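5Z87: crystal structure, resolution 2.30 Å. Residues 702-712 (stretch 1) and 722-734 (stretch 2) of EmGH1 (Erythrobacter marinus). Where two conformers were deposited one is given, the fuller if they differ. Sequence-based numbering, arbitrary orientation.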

ATOM      1  N   ALA A 702      -7.515  32.632  27.881  1.00 32.74           N
ATOM      2  CA  ALA A 702      -6.413  32.688  26.939  1.00 27.18           C
ATOM      3  C   ALA A 702      -6.042  31.282  26.463  1.00 28.89           C
ATOM      4  O   ALA A 702      -6.193  30.283  27.178  1.00 22.92           O
ATOM      5  CB  ALA A 702      -5.204  33.379  27.581  1.00 26.46           C
ATOM      6  N   GLY A 703      -5.557  31.204  25.234  1.00 25.01           N
ATOM      7  CA  GLY A 703      -5.138  29.914  24.723  1.00 25.98           C
ATOM      8  C   GLY A 703      -4.396  30.074  23.420  1.00 23.19           C
ATOM      9  O   GLY A 703      -4.336  31.160  22.834  1.00 25.24           O
ATOM     10  N   GLN A 704      -3.849  28.960  22.959  1.00 22.85           N
ATOM     11  CA  GLN A 704      -3.134  28.930  21.695  1.00 27.44           C
ATOM     12  C   GLN A 704      -3.895  28.130  20.644  1.00 26.82           C
ATOM     13  O   GLN A 704      -4.640  27.194  20.953  1.00 24.91           O
ATOM     14  CB  GLN A 704      -1.743  28.339  21.877  1.00 26.62           C
ATOM     15  CG  GLN A 704      -0.819  29.213  22.699  1.00 26.96           C
ATOM     16  CD  GLN A 704       0.544  28.580  22.858  1.00 22.16           C
ATOM     17  OE1 GLN A 704       1.535  29.063  22.309  1.00 31.70           O
ATOM     18  NE2 GLN A 704       0.599  27.485  23.585  1.00 18.85           N
ATOM     19  N   ASP A 705      -3.697  28.516  19.392  1.00 27.27           N
ATOM     20  CA  ASP A 705      -4.174  27.747  18.254  1.00 30.72           C
ATOM     21  C   ASP A 705      -3.079  27.749  17.193  1.00 28.21           C
ATOM     22  O   ASP A 705      -2.231  28.650  17.147  1.00 24.51           O
ATOM     23  CB  ASP A 705      -5.492  28.322  17.696  1.00 23.22           C
ATOM     24  CG  ASP A 705      -6.338  27.276  16.971  1.00 28.21           C
ATOM     25  OD1 ASP A 705      -6.047  26.067  17.091  1.00 30.28           O
ATOM     26  OD2 ASP A 705      -7.311  27.662  16.285  1.00 29.62           O
ATOM     27  N   VAL A 706      -3.101  26.735  16.331  1.00 21.19           N
ATOM     28  CA  VAL A 706      -2.177  26.653  15.205  1.00 19.02           C
ATOM     29  C   VAL A 706      -2.943  27.008  13.938  1.00 24.49           C
ATOM     30  O   VAL A 706      -3.757  26.220  13.449  1.00 22.91           O
ATOM     31  CB  VAL A 706      -1.526  25.272  15.099  1.00 24.67           C
ATOM     32  CG1 VAL A 706      -0.554  25.250  13.937  1.00 17.71           C
ATOM     33  CG2 VAL A 706      -0.814  24.922  16.414  1.00 23.77           C
ATOM     34  N   VAL A 707      -2.688  28.208  13.417  1.00 24.06           N
ATOM     35  CA  VAL A 707      -3.244  28.648  12.144  1.00 20.93           C
ATOM     36  C   VAL A 707      -2.538  27.909  11.014  1.00 29.18           C
ATOM     37  O   VAL A 707      -1.303  27.880  10.958  1.00 31.06           O
ATOM     38  CB  VAL A 707      -3.076  30.168  12.020  1.00 22.66           C
ATOM     39  CG1 VAL A 707      -3.455  30.667  10.645  1.00 20.22           C
ATOM     40  CG2 VAL A 707      -3.893  30.864  13.098  1.00 27.79           C
ATOM     41  N   GLN A 708      -3.309  27.301  10.105  1.00 25.03           N
ATOM     42  CA  GLN A 708      -2.758  26.387   9.106  1.00 19.02           C
ATOM     43  C   GLN A 708      -3.105  26.842   7.693  1.00 18.69           C
ATOM     44  O   GLN A 708      -4.271  27.117   7.387  1.00 23.19           O
ATOM     45  CB  GLN A 708      -3.258  24.957   9.351  1.00 19.05           C
ATOM     46  CG  GLN A 708      -2.850  24.428  10.719  1.00 25.47           C
ATOM     47  CD  GLN A 708      -3.551  23.139  11.126  1.00 24.53           C
ATOM     48  OE1 GLN A 708      -3.848  22.264  10.300  1.00 21.21           O
ATOM     49  NE2 GLN A 708      -3.823  23.018  12.416  1.00 19.05           N
ATOM     50  N   LEU A 709      -2.090  26.893   6.829  1.00 27.29           N
ATOM     51  CA  LEU A 709      -2.235  27.310   5.438  1.00 23.11           C
ATOM     52  C   LEU A 709      -2.003  26.121   4.502  1.00 23.62           C
ATOM     53  O   LEU A 709      -1.071  25.340   4.701  1.00 22.27           O
ATOM     54  CB  LEU A 709      -1.255  28.441   5.115  1.00 19.02           C
ATOM     55  CG  LEU A 709      -1.407  29.165   3.764  1.00 30.45           C
ATOM     56  CD1 LEU A 709      -2.575  30.136   3.790  1.00 25.68           C
ATOM     57  CD2 LEU A 709      -0.130  29.899   3.414  1.00 25.82           C
ATOM     58  N   TYR A 710      -2.863  25.985   3.487  1.00 19.61           N
ATOM     59  CA  TYR A 710      -2.798  24.903   2.511  1.00 17.22           C
ATOM     60  C   TYR A 710      -3.034  25.473   1.122  1.00 20.97           C
ATOM     61  O   TYR A 710      -3.632  26.543   0.961  1.00 18.71           O
ATOM     62  CB  TYR A 710      -3.858  23.816   2.760  1.00 17.82           C
ATOM     63  CG  TYR A 710      -3.824  23.152   4.110  1.00 18.29           C
ATOM     64  CD1 TYR A 710      -4.370  23.777   5.231  1.00 19.59           C
ATOM     65  CD2 TYR A 710      -3.288  21.868   4.266  1.00 17.61           C
ATOM     66  CE1 TYR A 710      -4.350  23.142   6.491  1.00 17.24           C
ATOM     67  CE2 TYR A 710      -3.271  21.230   5.509  1.00 18.98           C
ATOM     68  CZ  TYR A 710      -3.806  21.879   6.620  1.00 17.31           C
ATOM     69  OH  TYR A 710      -3.787  21.265   7.855  1.00 17.82           O
ATOM     70  N   ILE A 711      -2.584  24.739   0.104  1.00 19.20           N
ATOM     71  CA  ILE A 711      -2.858  25.129  -1.272  1.00 19.09           C
ATOM     72  C   ILE A 711      -3.322  23.920  -2.070  1.00 19.35           C
ATOM     73  O   ILE A 711      -3.071  22.767  -1.713  1.00 16.61           O
ATOM     74  CB  ILE A 711      -1.639  25.772  -1.973  1.00 17.08           C
ATOM     75  CG1 ILE A 711      -0.545  24.728  -2.179  1.00 19.05           C
ATOM     76  CG2 ILE A 711      -1.119  26.988  -1.179  1.00 16.42           C
ATOM     77  CD1 ILE A 711       0.257  24.938  -3.425  1.00 29.31           C
ATOM     78  N   ARG A 712      -4.014  24.207  -3.170  0.54 18.46           N
ATOM     79  CA  ARG A 712      -4.360  23.211  -4.178  0.54 19.91           C
ATOM     80  C   ARG A 712      -4.025  23.793  -5.543  0.54 17.55           C
ATOM     81  O   ARG A 712      -4.508  24.872  -5.896  0.54 16.31           O
ATOM     82  CB  ARG A 712      -5.844  22.821  -4.096  0.54 19.62           C
ATOM     83  CG  ARG A 712      -6.470  22.286  -5.397  0.54 18.79           C
ATOM     84  CD  ARG A 712      -5.958  20.900  -5.783  0.54 19.52           C
ATOM     85  NE  ARG A 712      -6.650  20.361  -6.962  0.54 23.51           N
ATOM     86  CZ  ARG A 712      -6.257  19.286  -7.643  0.54 16.08           C
ATOM     87  NH1 ARG A 712      -6.948  18.874  -8.701  0.54 20.47           N
ATOM     88  NH2 ARG A 712      -5.185  18.618  -7.262  0.54 11.64           N
ATOM     89  N   ILE A 722      -5.241  17.147  -3.384  1.00 13.78           N
ATOM     90  CA  ILE A 722      -6.374  18.054  -3.225  1.00 14.87           C
ATOM     91  C   ILE A 722      -6.063  19.178  -2.246  1.00 16.19           C
ATOM     92  O   ILE A 722      -6.758  20.199  -2.256  1.00 21.18           O
ATOM     93  CB  ILE A 722      -7.633  17.288  -2.772  1.00 19.52           C
ATOM     94  CG1 ILE A 722      -7.425  16.703  -1.373  1.00 18.37           C
ATOM     95  CG2 ILE A 722      -7.966  16.191  -3.749  1.00 15.83           C
ATOM     96  CD1 ILE A 722      -8.601  15.865  -0.891  1.00 26.88           C
ATOM     97  N   LYS A 723      -5.050  19.012  -1.391  1.00 15.80           N
ATOM     98  CA  LYS A 723      -4.552  20.096  -0.556  1.00 19.95           C
ATOM     99  C   LYS A 723      -3.187  19.707  -0.008  1.00 18.38           C
ATOM    100  O   LYS A 723      -2.911  18.531   0.225  1.00 21.26           O
ATOM    101  CB  LYS A 723      -5.515  20.430   0.588  1.00 24.61           C
ATOM    102  CG  LYS A 723      -5.864  19.245   1.439  1.00 23.27           C
ATOM    103  CD  LYS A 723      -6.790  19.650   2.563  1.00 30.40           C
ATOM    104  CE  LYS A 723      -8.182  19.937   2.051  1.00 29.72           C
ATOM    105  NZ  LYS A 723      -9.192  19.270   2.943  1.00 37.63           N
ATOM    106  N   GLU A 724      -2.338  20.717   0.182  1.00 23.26           N
ATOM    107  CA  GLU A 724      -0.942  20.547   0.589  1.00 27.42           C
ATOM    108  C   GLU A 724      -0.585  21.656   1.561  1.00 18.48           C
ATOM    109  O   GLU A 724      -0.629  22.834   1.183  1.00 19.74           O
ATOM    110  CB  GLU A 724       0.010  20.621  -0.608  1.00 26.54           C
ATOM    111  CG  GLU A 724      -0.594  20.211  -1.922  1.00 31.99           C
ATOM    112  CD  GLU A 724       0.434  20.121  -3.030  1.00 33.70           C
ATOM    113  OE1 GLU A 724       0.136  20.586  -4.155  1.00 29.82           O
ATOM    114  OE2 GLU A 724       1.532  19.581  -2.771  1.00 37.82           O
ATOM    115  N   MET A 725      -0.206  21.295   2.786  1.00 15.69           N
ATOM    116  CA  MET A 725       0.186  22.313   3.750  1.00 19.00           C
ATOM    117  C   MET A 725       1.429  23.058   3.270  1.00 23.94           C
ATOM    118  O   MET A 725       2.405  22.447   2.815  1.00 18.85           O
ATOM    119  CB  MET A 725       0.447  21.694   5.119  1.00 20.84           C
ATOM    120  CG  MET A 725       1.103  22.670   6.084  1.00 21.07           C
ATOM    121  SD  MET A 725       1.145  22.063   7.788  1.00 20.47           S
ATOM    122  CE  MET A 725      -0.465  22.601   8.370  1.00 19.00           C
ATOM    123  N   ARG A 726       1.370  24.389   3.345  1.00 21.29           N
ATOM    124  CA  ARG A 726       2.484  25.243   2.975  1.00 23.22           C
ATOM    125  C   ARG A 726       2.893  26.214   4.074  1.00 27.05           C
ATOM    126  O   ARG A 726       3.897  26.910   3.900  1.00 26.97           O
ATOM    127  CB  ARG A 726       2.159  26.032   1.694  1.00 23.29           C
ATOM    128  CG  ARG A 726       2.091  25.167   0.433  1.00 26.40           C
ATOM    129  CD  ARG A 726       3.446  24.532   0.189  1.00 26.72           C
ATOM    130  NE  ARG A 726       3.526  23.727  -1.028  1.00 23.22           N
ATOM    131  CZ  ARG A 726       3.371  22.406  -1.057  1.00 29.99           C
ATOM    132  NH1 ARG A 726       3.080  21.753   0.059  1.00 27.18           N
ATOM    133  NH2 ARG A 726       3.478  21.736  -2.203  1.00 28.75           N
ATOM    134  N   GLY A 727       2.165  26.283   5.188  1.00 23.84           N
ATOM    135  CA  GLY A 727       2.564  27.121   6.307  1.00 26.96           C
ATOM    136  C   GLY A 727       1.756  26.819   7.552  1.00 25.62           C
ATOM    137  O   GLY A 727       0.660  26.251   7.486  1.00 22.36           O
ATOM    138  N   PHE A 728       2.321  27.196   8.700  1.00 26.96           N
ATOM    139  CA  PHE A 728       1.567  27.180   9.948  1.00 23.09           C
ATOM    140  C   PHE A 728       2.177  28.181  10.920  1.00 27.72           C
ATOM    141  O   PHE A 728       3.350  28.544  10.816  1.00 25.92           O
ATOM    142  CB  PHE A 728       1.512  25.780  10.575  1.00 20.17           C
ATOM    143  CG  PHE A 728       2.837  25.272  11.071  1.00 25.00           C
ATOM    144  CD1 PHE A 728       3.392  25.747  12.257  1.00 20.02           C
ATOM    145  CD2 PHE A 728       3.519  24.295  10.363  1.00 20.23           C
ATOM    146  CE1 PHE A 728       4.615  25.268  12.711  1.00 23.56           C
ATOM    147  CE2 PHE A 728       4.737  23.804  10.819  1.00 25.24           C
ATOM    148  CZ  PHE A 728       5.285  24.292  12.001  1.00 20.88           C
ATOM    149  N   GLN A 729       1.369  28.586  11.894  1.00 26.90           N
ATOM    150  CA  GLN A 729       1.785  29.553  12.902  1.00 23.36           C
ATOM    151  C   GLN A 729       0.979  29.319  14.169  1.00 22.61           C
ATOM    152  O   GLN A 729      -0.237  29.514  14.171  1.00 23.37           O
ATOM    153  CB  GLN A 729       1.573  30.974  12.396  1.00 23.44           C
ATOM    154  CG  GLN A 729       2.053  32.055  13.353  1.00 22.19           C
ATOM    155  CD  GLN A 729       3.497  31.871  13.745  1.00 35.54           C
ATOM    156  OE1 GLN A 729       4.402  32.083  12.931  1.00 45.50           O
ATOM    157  NE2 GLN A 729       3.728  31.455  14.992  1.00 32.03           N
ATOM    158  N   LYS A 730       1.636  28.902  15.242  1.00 21.38           N
ATOM    159  CA  LYS A 730       0.974  28.875  16.538  1.00 21.85           C
ATOM    160  C   LYS A 730       0.842  30.305  17.061  1.00 26.98           C
ATOM    161  O   LYS A 730       1.804  31.079  17.018  1.00 30.46           O
ATOM    162  CB  LYS A 730       1.747  27.996  17.521  1.00 19.13           C
ATOM    163  CG  LYS A 730       0.891  27.495  18.681  1.00 22.38           C
ATOM    164  CD  LYS A 730       1.591  26.426  19.478  1.00 22.26           C
ATOM    165  CE  LYS A 730       0.615  25.389  19.982  1.00 22.41           C
ATOM    166  NZ  LYS A 730       1.274  24.324  20.767  1.00 19.10           N
ATOM    167  N   VAL A 731      -0.363  30.676  17.494  1.00 26.17           N
ATOM    168  CA  VAL A 731      -0.619  31.991  18.073  1.00 20.44           C
ATOM    169  C   VAL A 731      -1.150  31.817  19.488  1.00 30.99           C
ATOM    170  O   VAL A 731      -1.777  30.806  19.824  1.00 28.43           O
ATOM    171  CB  VAL A 731      -1.604  32.845  17.246  1.00 27.82           C
ATOM    172  CG1 VAL A 731      -1.042  33.108  15.871  1.00 25.88           C
ATOM    173  CG2 VAL A 731      -2.965  32.164  17.164  1.00 27.72           C
ATOM    174  N   LEU A 732      -0.865  32.809  20.324  1.00 27.60           N
ATOM    175  CA  LEU A 732      -1.383  32.898  21.680  1.00 28.10           C
ATOM    176  C   LEU A 732      -2.277  34.126  21.748  1.00 21.31           C
ATOM    177  O   LEU A 732      -1.865  35.212  21.330  1.00 23.89           O
ATOM    178  CB  LEU A 732      -0.242  32.992  22.704  1.00 24.52           C
ATOM    179  CG  LEU A 732      -0.627  33.361  24.147  1.00 28.68           C
ATOM    180  CD1 LEU A 732      -1.498  32.283  24.799  1.00 20.58           C
ATOM    181  CD2 LEU A 732       0.623  33.637  24.994  1.00 23.12           C
ATOM    182  N   LEU A 733      -3.504  33.947  22.238  1.00 24.69           N
ATOM    183  CA  LEU A 733      -4.513  35.000  22.212  1.00 25.98           C
ATOM    184  C   LEU A 733      -5.203  35.106  23.562  1.00 31.36           C
ATOM    185  O   LEU A 733      -5.576  34.088  24.159  1.00 25.00           O
ATOM    186  CB  LEU A 733      -5.577  34.743  21.122  1.00 24.02           C
ATOM    187  CG  LEU A 733      -5.145  34.780  19.653  1.00 28.99           C
ATOM    188  CD1 LEU A 733      -6.315  34.407  18.701  1.00 23.41           C
ATOM    189  CD2 LEU A 733      -4.594  36.142  19.323  1.00 24.62           C
ATOM    190  N   GLU A 734      -5.381  36.348  24.025  1.00 32.10           N
ATOM    191  CA  GLU A 734      -6.224  36.649  25.173  1.00 32.74           C
ATOM    192  C   GLU A 734      -7.693  36.605  24.763  1.00 27.92           C
ATOM    193  O   GLU A 734      -8.020  36.747  23.584  1.00 27.28           O
ATOM    194  CB  GLU A 734      -5.885  38.031  25.732  1.00 31.55           C
ATOM    195  CG  GLU A 734      -4.488  38.170  26.336  1.00 29.81           C
ATOM    196  CD  GLU A 734      -4.239  37.173  27.452  1.00 42.56           C
ATOM    197  OE1 GLU A 734      -5.185  36.907  28.227  1.00 48.08           O
ATOM    198  OE2 GLU A 734      -3.104  36.650  27.553  1.00 42.27           O
TER
HETATM  199  O   HOH W   1       2.388  30.930  20.392  1.00 32.57           O

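Two antiparallel strands, 703-712 and 724-733, meet along their edges, and the backbone sets the spacing for everything else. Narrow and wide pairs alternate. At Asp705 and Val731 the hydrogen bonds run both ways, Val731 N to Asp705 O at 2.8 Å and Asp705 N to Val731 O at 3.0 Å, with the CA atoms 5.5 Å apart; at the next pair, Val706 CA and Lys730 CA close to 4.1 Å.

The regular ladder breaks at a bulge opposite Leu709. Its carbonyl takes a good bond from Arg726 N (2.9 Å to Leu709 O) and a weak one from Gly727 N (3.4 Å to the same Leu709 O), so one oxygen serves two successive amides. The extra residue, Arg726, directs its CA-to-CB bond sideways, yet its chain still packs on Ile711, with Arg726 CG 3.7 Å from Ile711 CG1. Its far end is held within the strand by a bond from Arg726 NH1 to Met725 O at 2.9 Å and by a salt bridge, with a weak hydrogen bond, from Arg726 NH2 to Glu724 OE2 at 3.0 Å. Beside the bulge, Gly727 leaves a hollow facing Leu709: an ideal CB there would sit 3.8 Å from Leu709 CB.

On the face carrying Val706, Gln708 and Tyr710, bumps interlock diagonally as well as across. Val706 CG1 reaches Phe728 CB at 4.0 Å, while Val706 CG2 lies 3.8 Å from Lys730 CG, so the two methyls touch different neighbours. Met725 is the longer filler: its CE lies 3.8 Å from Gln708 CB and 3.6 Å from Tyr710 OH, while Met725 CB sits 3.8 Å from Tyr710 CE2. Tyr710 OH in turn donates to Gln708 OE1 at 2.6 Å, bracing the wall around that methyl. Farther along this face, Gln704 CG rests 3.8 Å from Leu732 CD1, where the Leu732 side chain is exposed.

Val707 and Val731, on the other face, meet more loosely, CG2 to CG2 at 4.4 Å.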